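PDB 3DXO: SnoaL-like domain-containing protein from Agrobacterium tumefaciens str. C58, which is of unknown function but belongs to the SnoaL-like family of the NTF2 clan and may be an isomerase. Local coordinates for residues B[66-71]-B[85-90]; B[81-86]-B[96-101]. All coordinates share one frame; numbering follows the deposited sequence.

Following the chain from its N terminus, strand 66-76 begins after the helices and three short strands. It turns back into 79-87, and contact 1 (66-71 with 85-90) closes that hairpin near its open end. Strand 79-87 then turns again into 93-103, and contact 2 (81-86 with 96-101) closes the second hairpin. The two loops overlap along the chain, because both use strand 79-87 and share R85 and L86, so three neighbouring antiparallel strands are tied into one sheet. Contact 1 sits at its outer strand; contact 2 lies deeper, with helix 3-17 packing on the face that carries F67, F82 and W84.

Contact 1 (B[66-71]-B[85-90])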
loop_
_atom_site.group_PDB
_atom_site.type_symbol
_atom_site.label_atom_id
_atom_site.label_comp_id
_atom_site.label_asym_id
_atom_site.label_seq_id
_atom_site.Cartn_x
_atom_site.Cartn_y
_atom_site.Cartn_z
ATOM N N ARG B 66 -18.786 11.347 -3.905
ATOM C CA ARG B 66 -18.249 11.385 -2.565
ATOM C C ARG B 66 -17.352 10.191 -2.342
ATOM O O ARG B 66 -17.453 9.201 -3.045
ATOM C CB ARG B 66 -19.374 11.314 -1.591
ATOM C CG ARG B 66 -20.195 12.539 -1.481
ATOM C CD ARG B 66 -21.563 12.174 -0.955
ATOM N NE ARG B 66 -21.405 11.328 0.219
ATOM C CZ ARG B 66 -22.300 10.429 0.630
ATOM N NH1 ARG B 66 -23.442 10.226 -0.074
ATOM N NH2 ARG B 66 -22.031 9.709 1.738
ATOM N N PHE B 67 -16.486 10.277 -1.341
ATOM C CA PHE B 67 -15.552 9.189 -0.997
ATOM C C PHE B 67 -15.836 8.747 0.439
ATOM O O PHE B 67 -15.530 9.479 1.351
ATOM C CB PHE B 67 -14.107 9.695 -1.163
ATOM C CG PHE B 67 -13.862 10.363 -2.481
ATOM C CD1 PHE B 67 -14.093 11.715 -2.638
ATOM C CD2 PHE B 67 -13.478 9.632 -3.575
ATOM C CE1 PHE B 67 -13.902 12.342 -3.864
ATOM C CE2 PHE B 67 -13.272 10.245 -4.815
ATOM C CZ PHE B 67 -13.491 11.599 -4.958
ATOM N N VAL B 68 -16.409 7.563 0.629
ATOM C CA VAL B 68 -16.821 7.110 1.940
ATOM C C VAL B 68 -15.940 5.962 2.407
ATOM O O VAL B 68 -15.656 5.016 1.663
ATOM C CB VAL B 68 -18.292 6.653 1.903
ATOM C CG1 VAL B 68 -18.729 6.173 3.247
ATOM C CG2 VAL B 68 -19.163 7.775 1.393
ATOM N N LEU B 69 -15.544 6.035 3.669
ATOM C CA LEU B 69 -14.660 5.054 4.245
ATOM C C LEU B 69 -15.342 3.683 4.231
ATOM O O LEU B 69 -16.540 3.602 4.416
ATOM C CB LEU B 69 -14.289 5.482 5.667
ATOM C CG LEU B 69 -13.199 4.765 6.467
ATOM C CD1 LEU B 69 -11.804 4.921 5.841
ATOM C CD2 LEU B 69 -13.220 5.325 7.870
ATOM N N ALA B 70 -14.566 2.640 3.939
ATOM C CA ALA B 70 -15.015 1.253 3.910
ATOM C C ALA B 70 -14.091 0.464 4.836
ATOM O O ALA B 70 -12.876 0.634 4.810
ATOM C CB ALA B 70 -14.951 0.696 2.507
ATOM N N GLY B 71 -14.658 -0.386 5.681
ATOM C CA GLY B 71 -13.850 -1.174 6.614
ATOM C C GLY B 71 -13.139 -0.377 7.696
ATOM O O GLY B 71 -13.431 0.788 7.899
ATOM N N ARG B 85 -15.110 3.915 -0.789
ATOM C CA ARG B 85 -16.003 3.674 -1.901
ATOM C C ARG B 85 -16.393 5.013 -2.525
ATOM O O ARG B 85 -16.516 6.021 -1.820
ATOM C CB ARG B 85 -17.276 2.983 -1.396
ATOM C CG ARG B 85 -17.093 1.662 -0.631
ATOM C CD ARG B 85 -16.285 0.648 -1.428
ATOM N NE ARG B 85 -16.902 0.370 -2.712
ATOM C CZ ARG B 85 -16.297 -0.241 -3.717
ATOM N NH1 ARG B 85 -15.044 -0.639 -3.585
ATOM N NH2 ARG B 85 -16.939 -0.430 -4.865
ATOM N N LEU B 86 -16.591 5.020 -3.840
ATOM C CA LEU B 86 -16.997 6.218 -4.561
ATOM C C LEU B 86 -18.493 6.168 -4.733
ATOM O O LEU B 86 -18.996 5.286 -5.421
ATOM C CB LEU B 86 -16.319 6.284 -5.941
ATOM C CG LEU B 86 -16.507 7.506 -6.853
ATOM C CD1 LEU B 86 -16.053 8.784 -6.194
ATOM C CD2 LEU B 86 -15.759 7.276 -8.141
ATOM N N ILE B 87 -19.194 7.128 -4.111
ATOM C CA ILE B 87 -20.659 7.222 -4.160
ATOM C C ILE B 87 -21.165 8.354 -5.098
ATOM O O ILE B 87 -20.759 9.529 -5.029
ATOM C CB ILE B 87 -21.278 7.346 -2.737
ATOM C CG1 ILE B 87 -20.750 6.233 -1.791
ATOM C CG2 ILE B 87 -22.799 7.318 -2.814
ATOM C CD1 ILE B 87 -20.948 4.809 -2.238
ATOM N N SER B 88 -22.060 7.938 -5.986
ATOM C CA SER B 88 -22.685 8.764 -7.006
ATOM C C SER B 88 -23.613 9.782 -6.363
ATOM O O SER B 88 -24.049 9.591 -5.234
ATOM C CB SER B 88 -23.469 7.807 -7.922
ATOM O OG SER B 88 -24.475 8.427 -8.678
ATOM N N PRO B 89 -23.895 10.900 -7.060
ATOM C CA PRO B 89 -24.861 11.850 -6.537
ATOM C C PRO B 89 -26.177 11.191 -6.119
ATOM O O PRO B 89 -26.737 11.550 -5.085
ATOM C CB PRO B 89 -25.049 12.802 -7.701
ATOM C CG PRO B 89 -23.718 12.793 -8.371
ATOM C CD PRO B 89 -23.291 11.378 -8.318
ATOM N N ASP B 90 -26.659 10.220 -6.884
ATOM C CA ASP B 90 -27.918 9.513 -6.528
ATOM C C ASP B 90 -27.744 8.470 -5.398
ATOM O O ASP B 90 -28.713 7.808 -5.029
ATOM C CB ASP B 90 -28.497 8.829 -7.772
ATOM C CG ASP B 90 -27.477 7.932 -8.448
ATOM O OD1 ASP B 90 -26.955 6.993 -7.809
ATOM O OD2 ASP B 90 -27.129 8.204 -9.616
#
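F67 and L86 face each other as a non-hydrogen-bonded antiparallel pair, their side chains lying side by side and pointing the same way. Take L86 from its root: CB leaves on the F67 face of the sheet, and CG stands anti to the backbone N (chi1 -176°). From there CD1 turns in toward the other strand, reaching CE2 of F67 at 3.4 Å and also lying near the carbonyl oxygen of R66. The methyl meets the phenylalanine ring obliquely. The same ring meets W16 and W84 edge-to-face and touches L13 of helix 3-17, so this face belongs to the packing between sheet and helix; a bound PEG molecule, probably from the crystallisation liquor, lies beside it.

On either side of this pair the backbones are bonded in full. R66 N gives its hydrogen to I87 O at 2.9 Å and R66 O takes that of I87 N; V68 and R85 repeat the exchange, with R85 N to V68 O at 2.7 Å.

The other face carries R66, V68, R85 and I87. CG2 of V68 packs against CG1 of I87 at 3.9 Å. The R66 side chain passes over I87, whose CB lies over one face of the guanidinium and whose CG2 is 4.0 Å from NH1. CG of R85 rests on A70 CB at 3.9 Å; beyond it the chain bends at chi2 and chi3, and the guanidinium leads away to a salt bridge with D93 and a hydrogen bond to the carbonyl of G118.

The N-to-C directions of the short segments 66-70 and 85-87 are 141° apart, well twisted from straight antiparallel. This is the open end of the beta hairpin 66-76/79-87, at the edge of the curved sheet that, with its packed helices, makes the cone-shaped alpha+beta fold of the NTF2 clan.

Contact 2 (B[81-86]-B[96-101]); sequences RFSWRL and GGTDVV
W84 lays its indole over the glycines G96 and G97 of the next strand. Its CG sits between the backbone N and the carbonyl carbon (chi1 54°), the crowded position for a side chain, and the ring reaches across the neighbouring strand. G97 N lies 3.3 Å above the ring plane, over its centre, and G97 CA makes a CH-pi contact over the six-membered ring; G96 C lies farther toward the rim on the same face. The two glycines thus present bare backbone to the indole.

At the indole edge, NE1 donates to D99 OD2 at 3.0 Å. The bond is bent, with 131° at the hydrogen, and NE1 comes to the syn side of the carboxylate while standing somewhat out of its plane. OD2 also approaches CE1 of F82 at 3.5 Å. With CG of F82 likewise between the backbone N and the carbonyl carbon (chi1 61°), its ring too leans to the neighbouring strand: D99 CB lies over one face, and CE2 touches V101 CG2 at 3.6 Å.

The strands form the beta hairpin 79-87/93-103 within the curved sheet of the NTF2-like fold. F82, W84 and D99 line the face turned to helix 3-17, where Y12 meets both F82 and D99. Main-chain bonds join F82 with D99 and W84 with G97.

On the reverse face, S83 OG and T98 OG1 lie very close, and the details of a bond between them are doubtful; T98 OG1 is hydrogen-bonded to D117 of the same chain. The R85 guanidinium, held by its salt bridge to D93, lays one face over G96, with NH1 3.5 Å from G96 CA. R81 carries its guanidinium away from the hairpin partner to salt bridges with D74 and with D117 of the second subunit.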
loop_
_atom_site.group_PDB
_atom_site.type_symbol
_atom_site.label_atom_id
_atom_site.label_comp_id
_atom_site.label_asym_id
_atom_site.label_seq_id
_atom_site.Cartn_x
_atom_site.Cartn_y
_atom_site.Cartn_z
ATOM N N ARG B 81 -3.253 2.390 6.406
ATOM C CA ARG B 81 -3.923 1.820 5.244
ATOM C C ARG B 81 -5.425 1.825 5.456
ATOM O O ARG B 81 -5.915 1.456 6.529
ATOM C CB ARG B 81 -3.530 0.370 5.002
ATOM C CG ARG B 81 -4.455 -0.283 3.964
ATOM C CD ARG B 81 -4.177 -1.735 3.687
ATOM N NE ARG B 81 -4.402 -2.593 4.836
ATOM C CZ ARG B 81 -4.539 -3.903 4.749
ATOM N NH1 ARG B 81 -4.524 -4.500 3.575
ATOM N NH2 ARG B 81 -4.708 -4.625 5.839
ATOM N N PHE B 82 -6.146 2.204 4.412
ATOM C CA PHE B 82 -7.592 2.245 4.460
ATOM C C PHE B 82 -8.171 2.176 3.072
ATOM O O PHE B 82 -7.472 2.411 2.067
ATOM C CB PHE B 82 -8.075 3.528 5.150
ATOM C CG PHE B 82 -7.651 4.783 4.458
ATOM C CD1 PHE B 82 -8.436 5.344 3.467
ATOM C CD2 PHE B 82 -6.459 5.408 4.798
ATOM C CE1 PHE B 82 -8.022 6.530 2.803
ATOM C CE2 PHE B 82 -6.044 6.565 4.147
ATOM C CZ PHE B 82 -6.821 7.127 3.155
ATOM N N SER B 83 -9.457 1.846 3.024
ATOM C CA SER B 83 -10.193 1.767 1.764
ATOM C C SER B 83 -11.441 2.626 1.811
ATOM O O SER B 83 -11.951 2.934 2.885
ATOM C CB SER B 83 -10.524 0.331 1.398
ATOM O OG SER B 83 -9.322 -0.344 1.072
ATOM N N TRP B 84 -11.898 3.031 0.623
ATOM C CA TRP B 84 -13.053 3.900 0.491
ATOM C C TRP B 84 -13.839 3.524 -0.753
ATOM O O TRP B 84 -13.287 2.925 -1.653
ATOM C CB TRP B 84 -12.599 5.368 0.395
ATOM C CG TRP B 84 -11.612 5.564 -0.675
ATOM C CD1 TRP B 84 -10.261 5.538 -0.538
ATOM C CD2 TRP B 84 -11.875 5.755 -2.082
ATOM N NE1 TRP B 84 -9.663 5.739 -1.762
ATOM C CE2 TRP B 84 -10.627 5.860 -2.727
ATOM C CE3 TRP B 84 -13.036 5.845 -2.848
ATOM C CZ2 TRP B 84 -10.498 6.026 -4.117
ATOM C CZ3 TRP B 84 -12.913 6.033 -4.238
ATOM C CH2 TRP B 84 -11.647 6.122 -4.849
ATOM N N ARG B 85 -15.110 3.915 -0.789
ATOM C CA ARG B 85 -16.003 3.674 -1.901
ATOM C C ARG B 85 -16.393 5.013 -2.525
ATOM O O ARG B 85 -16.516 6.021 -1.820
ATOM C CB ARG B 85 -17.276 2.983 -1.396
ATOM C CG ARG B 85 -17.093 1.662 -0.631
ATOM C CD ARG B 85 -16.285 0.648 -1.428
ATOM N NE ARG B 85 -16.902 0.370 -2.712
ATOM C CZ ARG B 85 -16.297 -0.241 -3.717
ATOM N NH1 ARG B 85 -15.044 -0.639 -3.585
ATOM N NH2 ARG B 85 -16.939 -0.430 -4.865
ATOM N N LEU B 86 -16.591 5.020 -3.840
ATOM C CA LEU B 86 -16.997 6.218 -4.561
ATOM C C LEU B 86 -18.493 6.168 -4.733
ATOM O O LEU B 86 -18.996 5.286 -5.421
ATOM C CB LEU B 86 -16.319 6.284 -5.941
ATOM C CG LEU B 86 -16.507 7.506 -6.853
ATOM C CD1 LEU B 86 -16.053 8.784 -6.194
ATOM C CD2 LEU B 86 -15.759 7.276 -8.141
ATOM N N GLY B 96 -14.325 1.976 -6.057
ATOM C CA GLY B 96 -13.591 2.298 -4.844
ATOM C C GLY B 96 -12.093 2.338 -5.025
ATOM O O GLY B 96 -11.570 2.104 -6.138
ATOM N N GLY B 97 -11.405 2.625 -3.915
ATOM C CA GLY B 97 -9.941 2.565 -3.869
ATOM C C GLY B 97 -9.387 2.135 -2.525
ATOM O O GLY B 97 -10.148 1.877 -1.577
ATOM N N THR B 98 -8.059 2.015 -2.480
ATOM C CA THR B 98 -7.315 1.695 -1.269
ATOM C C THR B 98 -6.059 2.552 -1.277
ATOM O O THR B 98 -5.451 2.726 -2.326
ATOM C CB THR B 98 -6.958 0.204 -1.205
ATOM O OG1 THR B 98 -8.180 -0.539 -1.139
ATOM C CG2 THR B 98 -6.103 -0.114 0.018
ATOM N N ASP B 99 -5.673 3.088 -0.122
ATOM C CA ASP B 99 -4.486 3.927 -0.057
ATOM C C ASP B 99 -3.540 3.537 1.069
ATOM O O ASP B 99 -3.960 3.011 2.115
ATOM C CB ASP B 99 -4.866 5.389 0.210
ATOM C CG ASP B 99 -5.768 5.973 -0.843
ATOM O OD1 ASP B 99 -5.288 6.342 -1.944
ATOM O OD2 ASP B 99 -6.966 6.129 -0.515
ATOM N N VAL B 100 -2.258 3.832 0.847
ATOM C CA VAL B 100 -1.238 3.685 1.867
ATOM C C VAL B 100 -0.709 5.103 2.057
ATOM O O VAL B 100 -0.232 5.703 1.111
ATOM C CB VAL B 100 -0.154 2.696 1.475
ATOM C CG1 VAL B 100 0.915 2.606 2.590
ATOM C CG2 VAL B 100 -0.798 1.351 1.250
ATOM N N VAL B 101 -0.827 5.618 3.281
ATOM C CA VAL B 101 -0.407 6.972 3.636
ATOM C C VAL B 101 0.782 6.940 4.614
ATOM O O VAL B 101 0.824 6.102 5.495
ATOM C CB VAL B 101 -1.599 7.718 4.280
ATOM C CG1 VAL B 101 -1.201 9.112 4.735
ATOM C CG2 VAL B 101 -2.740 7.788 3.303
#